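Local coordinates for single-stranded DNA-binding protein (Thermus aquaticus, PDB 2IHF) that binds single-stranded DNA and probably recruits partner proteins to it during DNA replication, recombination and repair, at residues 53-58 against 94-99; 199-204 against 217-222; 153-158 against 174-179; 138-143 against 188-193. The protein carries 1 engineered substitution. All blocks are in the same frame, centred on the assembly; numbering follows the deposited sequence.

Contact 1 of 4, residues 53-58 against 94-99; sequences YHRVRL and KSEVQV
V56 and V99 bring their CA atoms to 5.0 Å where 53-58 and 94-99 meet; the segments cross at 71° and come together around V56, R57 and V99, where the parallel pairing begins that continues to A101. The backbone clasp is the bond from R57 N to V99 O, 3.0 Å long and nearly straight; the same oxygen also receives the CA-H of V56. Beside this bond a water bridges the strands, donating to R55 O and accepting from V99 N. These are the third and fifth strands of the first OB fold, whose parallel pairing closes the barrel. On the buried side V56 CG2 touches V99 CB at 4.1 Å, with V78 and L82 of strand 75-86 packing against the two valines.

The other side is polar. Q98 swings CG between its backbone N and carbonyl carbon (chi1 56°), and the extended chain carries the amide to two arginines. Its OE1 hangs 3.7 Å above one face of the R57 guanidinium, toward the rim, the two planes perpendicular. R57 spends its NE on D31 of strand 28-41, while NH1 reaches Q98 NE2 through a water held only weakly at the amide. R55 NH2 lies closer to Q98 OE1, but at an angle too poor for a hydrogen bond; it forms a long salt bridge with E96 OE1, 3.9 Å away, with no N-H aimed at the oxygen. Between the two segments the polar side is thus joined by water and a long charge pair, and the direct hold comes from the R57-V99 backbone bond and the valine packing.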
# COMPACT_ATOMS: atom_id res chain seq x y z
N TYR A 53 8.26 -16.20 -5.65
CA TYR A 53 9.20 -16.55 -4.58
C TYR A 53 10.14 -15.37 -4.46
O TYR A 53 10.85 -15.04 -5.41
CB TYR A 53 10.00 -17.81 -4.95
CG TYR A 53 9.14 -19.01 -5.31
CD1 TYR A 53 8.55 -19.12 -6.57
CD2 TYR A 53 8.89 -20.01 -4.38
CE1 TYR A 53 7.75 -20.21 -6.90
CE2 TYR A 53 8.09 -21.11 -4.69
CZ TYR A 53 7.52 -21.20 -5.96
OH TYR A 53 6.74 -22.29 -6.28
N HIS A 54 10.14 -14.71 -3.30
CA HIS A 54 11.01 -13.55 -3.12
C HIS A 54 11.85 -13.59 -1.87
O HIS A 54 11.38 -13.91 -0.79
CB HIS A 54 10.22 -12.25 -3.11
CG HIS A 54 9.61 -11.90 -4.43
ND1 HIS A 54 8.25 -11.86 -4.63
CD2 HIS A 54 10.17 -11.61 -5.62
CE1 HIS A 54 8.00 -11.56 -5.89
NE2 HIS A 54 9.15 -11.41 -6.52
N ARG A 55 13.12 -13.23 -2.04
CA ARG A 55 14.02 -13.16 -0.91
C ARG A 55 13.81 -11.77 -0.33
O ARG A 55 13.67 -10.79 -1.05
CB ARG A 55 15.48 -13.31 -1.35
CG ARG A 55 16.46 -13.46 -0.19
CD ARG A 55 17.89 -13.28 -0.63
NE ARG A 55 18.13 -11.92 -1.10
CZ ARG A 55 19.33 -11.43 -1.40
NH1 ARG A 55 20.41 -12.19 -1.28
NH2 ARG A 55 19.43 -10.17 -1.81
N VAL A 56 13.78 -11.70 0.99
CA VAL A 56 13.60 -10.43 1.67
C VAL A 56 14.73 -10.27 2.67
O VAL A 56 15.03 -11.20 3.43
CB VAL A 56 12.22 -10.40 2.38
CG1 VAL A 56 12.12 -9.19 3.27
CG2 VAL A 56 11.10 -10.37 1.34
N ARG A 57 15.36 -9.10 2.69
CA ARG A 57 16.46 -8.87 3.61
C ARG A 57 16.16 -7.87 4.72
O ARG A 57 15.83 -6.72 4.46
CB ARG A 57 17.71 -8.41 2.87
CG ARG A 57 18.82 -7.95 3.80
CD ARG A 57 20.14 -7.87 3.09
NE ARG A 57 20.50 -9.17 2.53
CZ ARG A 57 21.62 -9.40 1.85
NH1 ARG A 57 22.48 -8.41 1.64
NH2 ARG A 57 21.86 -10.61 1.36
N LEU A 58 16.31 -8.35 5.96
CA LEU A 58 16.10 -7.56 7.18
C LEU A 58 17.49 -7.22 7.71
O LEU A 58 18.41 -8.04 7.63
CB LEU A 58 15.36 -8.37 8.23
CG LEU A 58 13.99 -7.93 8.73
CD1 LEU A 58 13.60 -8.80 9.92
CD2 LEU A 58 14.02 -6.48 9.14
N LYS A 94 25.84 -8.55 -12.83
CA LYS A 94 26.29 -7.18 -12.57
C LYS A 94 25.30 -6.36 -11.75
O LYS A 94 25.72 -5.49 -10.98
CB LYS A 94 26.58 -6.47 -13.89
CG LYS A 94 27.65 -7.12 -14.72
CD LYS A 94 28.50 -6.08 -15.43
CE LYS A 94 29.69 -6.73 -16.14
NZ LYS A 94 30.64 -7.39 -15.18
N SER A 95 24.01 -6.62 -11.90
CA SER A 95 23.00 -5.88 -11.14
C SER A 95 22.01 -6.81 -10.45
O SER A 95 21.88 -7.98 -10.81
CB SER A 95 22.21 -4.95 -12.06
OG SER A 95 21.15 -5.65 -12.68
N GLU A 96 21.32 -6.27 -9.45
CA GLU A 96 20.33 -7.04 -8.71
C GLU A 96 19.31 -6.16 -8.01
O GLU A 96 19.64 -5.09 -7.51
CB GLU A 96 21.01 -7.93 -7.67
CG GLU A 96 20.07 -8.97 -7.10
CD GLU A 96 20.79 -10.09 -6.39
OE1 GLU A 96 21.28 -9.85 -5.27
OE2 GLU A 96 20.86 -11.20 -6.96
N VAL A 97 18.06 -6.63 -8.01
CA VAL A 97 16.95 -5.94 -7.34
C VAL A 97 16.42 -6.87 -6.24
O VAL A 97 15.94 -7.97 -6.53
CB VAL A 97 15.80 -5.60 -8.34
CG1 VAL A 97 14.59 -5.09 -7.59
CG2 VAL A 97 16.27 -4.55 -9.34
N GLN A 98 16.52 -6.44 -4.99
CA GLN A 98 16.06 -7.23 -3.86
C GLN A 98 15.13 -6.41 -2.98
O GLN A 98 15.21 -5.19 -2.94
CB GLN A 98 17.23 -7.69 -2.97
CG GLN A 98 18.10 -6.52 -2.45
CD GLN A 98 18.79 -6.78 -1.10
OE1 GLN A 98 19.42 -7.82 -0.90
NE2 GLN A 98 18.69 -5.82 -0.19
N VAL A 99 14.25 -7.10 -2.28
CA VAL A 99 13.36 -6.42 -1.36
C VAL A 99 14.12 -6.25 -0.04
O VAL A 99 14.63 -7.22 0.52
CB VAL A 99 12.07 -7.23 -1.13
CG1 VAL A 99 11.18 -6.51 -0.14
CG2 VAL A 99 11.34 -7.44 -2.44
O HOH W 1 14.26 -9.86 -3.41
O HOH W 2 21.60 -5.61 1.27

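Contact 2 of 4, residues 199-204 against 217-222; sequences GRLVND and TRVEAL
The fourth and fifth strands of the second OB fold pair here as an antiparallel ladder, running from G199 opposite A221 to N203 opposite T217. R200 with E220 and V202 with R218 form the hydrogen-bonded pairs, each joined by two backbone bonds; E220 N to R200 O, at 2.8 Å, is the shortest of the four. G199 sits where a side chain would collide with the neighbouring strand: its CA is 3.2 Å from E220 O, and L222 CG rests against the same carbon.

One face of the ladder is made by L201, N203, T217 and V219. The CD1 methyl of L201 wedges against T217 CG2 at 3.6 Å and, more loosely, against V219 CG2 at 4.2 Å. L82 of strand 75-86 packs on both L201 and V219, so this face joins the second OB fold to the first.

The other face carries charge. R218, bent at chi3, lays CG against CG2 of its paired residue V202 at 3.7 Å, and its guanidinium stands between two carboxylates. E220 OE1 lies at the edge of the group, in its plane, 3.0 Å from R218 NH1, and also accepts from Q177 NE2 on strand 172-179. D204 completes the salt-bridge network from segment 199-204, although the modelled separation of its OD2 from R218 NH2 is too short to be trusted in detail. At the far end R200 stretches out with its chain straight from CG to NE, and NH1 bonds to N129 O. The CD1 methyl of L222 sits squarely over the centre of the R200 guanidinium, 3.7 Å above its plane.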
# COMPACT_ATOMS: atom_id res chain seq x y z
N GLY A 199 1.58 -2.12 -8.84
CA GLY A 199 1.55 -3.47 -9.36
C GLY A 199 2.03 -4.56 -8.42
O GLY A 199 1.90 -4.42 -7.21
N ARG A 200 2.57 -5.63 -9.00
CA ARG A 200 3.06 -6.79 -8.27
C ARG A 200 4.53 -7.06 -8.57
O ARG A 200 5.01 -6.76 -9.66
CB ARG A 200 2.25 -8.04 -8.67
CG ARG A 200 0.76 -7.82 -8.59
CD ARG A 200 -0.02 -9.12 -8.74
NE ARG A 200 -1.47 -8.93 -8.67
CZ ARG A 200 -2.16 -8.53 -7.59
NH1 ARG A 200 -1.53 -8.26 -6.45
NH2 ARG A 200 -3.48 -8.41 -7.66
N LEU A 201 5.22 -7.64 -7.60
CA LEU A 201 6.62 -7.97 -7.74
C LEU A 201 6.70 -9.40 -8.29
O LEU A 201 6.20 -10.33 -7.66
CB LEU A 201 7.30 -7.90 -6.38
CG LEU A 201 8.82 -7.85 -6.38
CD1 LEU A 201 9.28 -6.65 -7.21
CD2 LEU A 201 9.34 -7.74 -4.96
N VAL A 202 7.33 -9.56 -9.46
CA VAL A 202 7.47 -10.88 -10.10
C VAL A 202 8.93 -11.22 -10.45
O VAL A 202 9.81 -10.35 -10.40
CB VAL A 202 6.61 -10.96 -11.39
CG1 VAL A 202 5.15 -10.71 -11.07
CG2 VAL A 202 7.10 -9.94 -12.43
N ASN A 203 9.18 -12.47 -10.81
CA ASN A 203 10.54 -12.91 -11.16
C ASN A 203 10.64 -13.50 -12.55
O ASN A 203 9.63 -13.82 -13.18
CB ASN A 203 11.04 -13.95 -10.16
CG ASN A 203 11.32 -13.37 -8.80
OD1 ASN A 203 10.97 -13.96 -7.77
ND2 ASN A 203 11.96 -12.20 -8.77
N ASP A 204 11.88 -13.66 -13.01
CA ASP A 204 12.19 -14.25 -14.31
C ASP A 204 13.59 -14.86 -14.26
O ASP A 204 14.47 -14.21 -13.66
CB ASP A 204 12.13 -13.19 -15.40
CG ASP A 204 11.03 -13.46 -16.40
OD1 ASP A 204 11.02 -14.55 -17.02
OD2 ASP A 204 10.16 -12.57 -16.57
N THR A 217 14.23 -9.65 -11.19
CA THR A 217 13.06 -9.30 -10.41
C THR A 217 12.54 -8.01 -11.06
O THR A 217 13.32 -7.09 -11.30
CB THR A 217 13.43 -9.03 -8.95
OG1 THR A 217 13.92 -10.24 -8.37
CG2 THR A 217 12.23 -8.54 -8.17
N ARG A 218 11.25 -7.96 -11.37
CA ARG A 218 10.68 -6.77 -11.97
C ARG A 218 9.26 -6.53 -11.45
O ARG A 218 8.75 -7.31 -10.66
CB ARG A 218 10.67 -6.89 -13.50
CG ARG A 218 9.51 -7.66 -14.09
CD ARG A 218 9.54 -7.53 -15.60
NE ARG A 218 9.59 -8.84 -16.25
CZ ARG A 218 8.53 -9.59 -16.51
NH1 ARG A 218 7.30 -9.17 -16.18
NH2 ARG A 218 8.69 -10.76 -17.11
N VAL A 219 8.63 -5.45 -11.89
CA VAL A 219 7.27 -5.12 -11.46
C VAL A 219 6.28 -5.27 -12.62
O VAL A 219 6.52 -4.79 -13.72
CB VAL A 219 7.21 -3.65 -10.92
CG1 VAL A 219 5.76 -3.25 -10.64
CG2 VAL A 219 8.06 -3.51 -9.65
N GLU A 220 5.17 -5.96 -12.36
CA GLU A 220 4.12 -6.15 -13.36
C GLU A 220 3.07 -5.11 -13.00
O GLU A 220 2.48 -5.17 -11.92
CB GLU A 220 3.54 -7.56 -13.24
CG GLU A 220 2.66 -7.99 -14.40
CD GLU A 220 3.36 -9.01 -15.31
OE1 GLU A 220 4.34 -8.64 -15.98
OE2 GLU A 220 2.92 -10.18 -15.34
N ALA A 221 2.83 -4.15 -13.88
CA ALA A 221 1.88 -3.09 -13.59
C ALA A 221 0.40 -3.46 -13.63
O ALA A 221 -0.04 -4.16 -14.54
CB ALA A 221 2.13 -1.90 -14.51
N LEU A 222 -0.34 -2.97 -12.64
CA LEU A 222 -1.79 -3.17 -12.55
C LEU A 222 -2.47 -1.83 -12.86
O LEU A 222 -3.58 -1.79 -13.37
CB LEU A 222 -2.18 -3.61 -11.14
CG LEU A 222 -1.56 -4.91 -10.62
CD1 LEU A 222 -2.06 -5.19 -9.22
CD2 LEU A 222 -1.90 -6.05 -11.54

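Contact 3 of 4, residues 153-158 against 174-179; sequences VRLGLA and LEVQAW
R154 NH2 donates to Q177 OE1 over 2.6 Å, and does so from above the amide, 62° out of the carbonyl plane. The guanidinium and amide planes stand almost perpendicular, 83° apart. R154 reaches this place by leaving the backbone with CG opposite its N (chi1 178°) and then bending twice, which lays one face of the guanidinium over Q177 CB. On the way its CD passes E175 OE1 at 3.1 Å. The carboxylate lies nearly coplanar with the guanidinium but too far off for a salt bridge; a water links them, donating to E175 OE1 and accepting weakly from R154 NH1. E175 OE2 pairs instead with R139 of strand 128-145, and Q177 NE2 is taken by E220. With an alanine in place of R154, Q177 OE1 would probably lose this donor and E175 its water-mediated link to a positive charge.

The strands are the second and third of the second OB fold, an antiparallel pair in the barrel wall. V153, L155 and L157 face A178, V176 and L174, each pair closed by two backbone bonds, such as V176 N to L155 O at 2.9 Å. G156, opposite E175, lets the carboxylate fold back over its backbone, OE2 coming to 3.4 Å from the glycine CA. The face turned away from R154 is apolar. L155 and V176 lie side by side there, pointing the same way; L155 CG is set between its backbone N and carbonyl carbon, and CD1 presses on V176 CB at 3.4 Å, tighter than usual. Beside them V153 CG1 meets A178 CB at 3.8 Å.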
# COMPACT_ATOMS: atom_id res chain seq x y z
N VAL A 153 4.54 -4.08 -22.91
CA VAL A 153 5.60 -3.09 -22.91
C VAL A 153 6.58 -3.32 -21.77
O VAL A 153 6.24 -3.89 -20.74
CB VAL A 153 5.03 -1.65 -22.80
CG1 VAL A 153 4.43 -1.42 -21.42
CG2 VAL A 153 6.13 -0.63 -23.09
N ARG A 154 7.81 -2.88 -22.00
CA ARG A 154 8.88 -2.98 -21.02
C ARG A 154 9.44 -1.58 -20.91
O ARG A 154 9.68 -0.92 -21.92
CB ARG A 154 9.96 -3.95 -21.51
CG ARG A 154 11.16 -4.09 -20.58
CD ARG A 154 10.77 -4.81 -19.29
NE ARG A 154 10.06 -6.06 -19.56
CZ ARG A 154 10.36 -7.24 -19.02
NH1 ARG A 154 11.38 -7.34 -18.18
NH2 ARG A 154 9.64 -8.31 -19.32
N LEU A 155 9.62 -1.11 -19.69
CA LEU A 155 10.18 0.22 -19.50
C LEU A 155 11.09 0.25 -18.29
O LEU A 155 10.96 -0.55 -17.37
CB LEU A 155 9.06 1.25 -19.39
CG LEU A 155 7.93 0.98 -18.41
CD1 LEU A 155 8.32 1.51 -17.04
CD2 LEU A 155 6.66 1.65 -18.90
N GLY A 156 12.05 1.17 -18.32
CA GLY A 156 13.00 1.30 -17.23
C GLY A 156 12.63 2.51 -16.40
O GLY A 156 12.32 3.56 -16.94
N LEU A 157 12.67 2.36 -15.08
CA LEU A 157 12.31 3.45 -14.19
C LEU A 157 13.45 3.80 -13.25
O LEU A 157 14.12 2.92 -12.71
CB LEU A 157 11.07 3.05 -13.37
CG LEU A 157 10.30 4.18 -12.68
CD1 LEU A 157 9.73 5.09 -13.75
CD2 LEU A 157 9.19 3.62 -11.82
N ALA A 158 13.68 5.09 -13.05
CA ALA A 158 14.71 5.56 -12.15
C ALA A 158 13.96 6.11 -10.95
O ALA A 158 13.18 7.05 -11.09
CB ALA A 158 15.54 6.64 -12.80
N LEU A 174 14.70 0.34 -11.90
CA LEU A 174 13.74 -0.75 -11.87
C LEU A 174 12.99 -0.99 -13.19
O LEU A 174 12.57 -0.04 -13.87
CB LEU A 174 12.75 -0.47 -10.72
CG LEU A 174 13.45 0.03 -9.44
CD1 LEU A 174 12.45 0.59 -8.45
CD2 LEU A 174 14.26 -1.10 -8.81
N GLU A 175 12.85 -2.26 -13.55
CA GLU A 175 12.15 -2.67 -14.77
C GLU A 175 10.66 -2.91 -14.51
O GLU A 175 10.28 -3.59 -13.57
CB GLU A 175 12.78 -3.93 -15.34
CG GLU A 175 14.10 -3.68 -16.04
CD GLU A 175 13.95 -2.79 -17.26
OE1 GLU A 175 13.19 -3.15 -18.18
OE2 GLU A 175 14.60 -1.72 -17.29
N VAL A 176 9.83 -2.34 -15.37
CA VAL A 176 8.38 -2.48 -15.26
C VAL A 176 7.79 -3.07 -16.53
O VAL A 176 8.24 -2.76 -17.63
CB VAL A 176 7.70 -1.09 -15.01
CG1 VAL A 176 6.20 -1.24 -14.94
CG2 VAL A 176 8.23 -0.45 -13.73
N GLN A 177 6.80 -3.94 -16.38
CA GLN A 177 6.14 -4.53 -17.53
C GLN A 177 4.62 -4.35 -17.38
O GLN A 177 4.08 -4.46 -16.28
CB GLN A 177 6.49 -6.01 -17.67
CG GLN A 177 5.77 -6.66 -18.85
CD GLN A 177 6.32 -8.03 -19.23
OE1 GLN A 177 7.19 -8.16 -20.10
NE2 GLN A 177 5.82 -9.07 -18.56
N ALA A 178 3.95 -4.06 -18.50
CA ALA A 178 2.51 -3.88 -18.50
C ALA A 178 1.92 -4.59 -19.72
O ALA A 178 2.63 -4.91 -20.67
CB ALA A 178 2.15 -2.41 -18.52
N TRP A 179 0.61 -4.81 -19.69
CA TRP A 179 -0.09 -5.51 -20.75
C TRP A 179 -1.31 -4.82 -21.30
O TRP A 179 -1.88 -3.92 -20.67
CB TRP A 179 -0.55 -6.88 -20.25
CG TRP A 179 0.55 -7.73 -19.77
CD1 TRP A 179 1.15 -7.70 -18.54
CD2 TRP A 179 1.22 -8.75 -20.52
NE1 TRP A 179 2.15 -8.65 -18.47
CE2 TRP A 179 2.21 -9.30 -19.67
CE3 TRP A 179 1.07 -9.26 -21.82
CZ2 TRP A 179 3.06 -10.33 -20.10
CZ3 TRP A 179 1.91 -10.28 -22.24
CH2 TRP A 179 2.89 -10.81 -21.37
O HOH W 3 13.55 -6.00 -19.26

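Contact 4 of 4, residues 138-143 against 188-193; sequences TRDPDL and ELAKGD. Engineered in segment 188-193: A190 (natural residue Arg).
D140 brings its carboxylate to 188-193, CG lying beside its own backbone N (chi1 -74°), and its OD1 takes the backbone N-H of K191 at 3.0 Å. The bond is straight at the hydrogen, 166°, and the donor approaches nearly in line with CG-OD1. The same oxygen rests 3.8 Å from CB of A190, an engineered residue that replaces the natural arginine. K191 itself runs past the T138-R139 link as a fully extended chain: CG lies 3.8 Å from T138 C, CE passes T138 O, and the amino end leads away from the contact.

P141 turns its ring toward the other segment at the opposite end. CD meets L189 O at 3.0 Å, and CG approaches L189 CB at 4.3 Å. A glycine in place of this proline would probably open a gap beside the L189 carbonyl and CB and leave the chain next to D140 freer to turn.

The segment 188-193 is shaped by a type II turn from A190 to D193, with G192 at its third position, where the positive phi suits glycine. D193 N closes it onto A190 O, and D193 OD2 accepts A190 N at 2.8 Å from above the carboxylate plane. R139 points the other way, its NE bonded to D142 OD2 and its NH1 to E175. The contact thus fastens the loop after helix 180-186 to the bend in strand 128-145, at the surface of the second OB fold. One carboxylate-to-N-H bond crosses it, from D140 to K191, while D193 holds the turn that presents that N-H and the charged end of K191 stays apart.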
# COMPACT_ATOMS: atom_id res chain seq x y z
N THR A 138 13.93 5.88 -17.79
CA THR A 138 15.34 5.97 -18.11
C THR A 138 15.56 5.70 -19.59
O THR A 138 16.69 5.76 -20.08
CB THR A 138 16.18 4.96 -17.30
OG1 THR A 138 15.68 3.64 -17.52
CG2 THR A 138 16.13 5.29 -15.82
N ARG A 139 14.47 5.40 -20.30
CA ARG A 139 14.52 5.12 -21.73
C ARG A 139 13.11 5.12 -22.34
O ARG A 139 12.12 5.13 -21.62
CB ARG A 139 15.20 3.77 -22.00
CG ARG A 139 14.48 2.54 -21.45
CD ARG A 139 15.18 1.27 -21.95
NE ARG A 139 14.36 0.07 -21.78
CZ ARG A 139 14.25 -0.60 -20.64
NH1 ARG A 139 14.91 -0.20 -19.57
NH2 ARG A 139 13.47 -1.67 -20.58
N ASP A 140 13.04 5.14 -23.66
CA ASP A 140 11.75 5.11 -24.33
C ASP A 140 11.16 3.74 -24.07
O ASP A 140 11.90 2.76 -23.98
CB ASP A 140 11.90 5.32 -25.84
CG ASP A 140 12.23 6.77 -26.20
OD1 ASP A 140 11.98 7.68 -25.38
OD2 ASP A 140 12.72 6.99 -27.33
N PRO A 141 9.84 3.64 -23.94
CA PRO A 141 9.23 2.33 -23.68
C PRO A 141 9.36 1.35 -24.87
O PRO A 141 9.35 1.76 -26.03
CB PRO A 141 7.78 2.68 -23.33
CG PRO A 141 7.54 3.96 -24.08
CD PRO A 141 8.83 4.72 -23.91
N ASP A 142 9.50 0.06 -24.57
CA ASP A 142 9.65 -0.94 -25.62
C ASP A 142 8.37 -1.73 -25.75
O ASP A 142 8.09 -2.58 -24.93
CB ASP A 142 10.80 -1.90 -25.30
CG ASP A 142 12.13 -1.21 -25.23
OD1 ASP A 142 12.47 -0.51 -26.21
OD2 ASP A 142 12.85 -1.36 -24.21
N LEU A 143 7.61 -1.43 -26.79
CA LEU A 143 6.34 -2.10 -27.04
C LEU A 143 6.46 -3.26 -28.03
O LEU A 143 7.07 -3.11 -29.09
CB LEU A 143 5.32 -1.08 -27.56
CG LEU A 143 3.94 -1.62 -27.90
CD1 LEU A 143 3.16 -1.91 -26.63
CD2 LEU A 143 3.20 -0.59 -28.74
N GLU A 188 3.20 5.53 -25.44
CA GLU A 188 3.27 6.93 -25.86
C GLU A 188 4.22 7.75 -24.98
O GLU A 188 4.45 8.93 -25.25
CB GLU A 188 1.88 7.56 -25.82
CG GLU A 188 0.82 6.82 -26.63
CD GLU A 188 0.34 7.60 -27.83
OE1 GLU A 188 0.10 8.82 -27.69
OE2 GLU A 188 0.20 7.00 -28.92
N LEU A 189 4.74 7.14 -23.92
CA LEU A 189 5.65 7.82 -23.00
C LEU A 189 7.04 7.90 -23.61
O LEU A 189 7.35 7.21 -24.59
CB LEU A 189 5.72 7.07 -21.66
CG LEU A 189 4.44 6.88 -20.82
CD1 LEU A 189 4.73 5.95 -19.65
CD2 LEU A 189 3.94 8.22 -20.31
N ALA A 190 7.89 8.73 -23.01
CA ALA A 190 9.25 8.93 -23.49
C ALA A 190 10.25 9.02 -22.34
O ALA A 190 9.88 9.26 -21.20
CB ALA A 190 9.33 10.20 -24.34
N LYS A 191 11.52 8.80 -22.66
CA LYS A 191 12.60 8.90 -21.69
C LYS A 191 12.48 10.22 -20.94
O LYS A 191 12.29 11.26 -21.55
CB LYS A 191 13.94 8.83 -22.42
CG LYS A 191 15.14 8.94 -21.54
CD LYS A 191 16.38 9.01 -22.40
CE LYS A 191 17.60 9.20 -21.53
NZ LYS A 191 18.66 9.90 -22.29
N GLY A 192 12.57 10.17 -19.61
CA GLY A 192 12.46 11.39 -18.81
C GLY A 192 11.07 11.61 -18.20
O GLY A 192 10.93 12.33 -17.22
N ASP A 193 10.05 11.01 -18.79
CA ASP A 193 8.69 11.17 -18.29
C ASP A 193 8.49 10.60 -16.90
O ASP A 193 9.07 9.58 -16.54
CB ASP A 193 7.68 10.51 -19.21
CG ASP A 193 7.48 11.27 -20.49
OD1 ASP A 193 7.95 12.42 -20.57
OD2 ASP A 193 6.83 10.72 -21.40

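Overall arrangement
Along the chain contact 1 comes first, in the first OB fold; contact 4 follows in the second, with contact 3 nested inside the loop it closes, and contact 2 comes last. Contacts 2 and 3, centred about 9 Å apart, share a seam, since strands 172-179 and 217-221 pair in parallel, the counterpart in this repeat of the pairing in contact 1. Contacts 3 and 4 are equally close, on neighbouring strands 151-159 and 128-145. The barrels are joined through paired strands 5-22 and 128-145, and contacts 1 and 2, centres about 13 Å apart, meet through H54 and L201. Two OB folds per chain give the homodimer four.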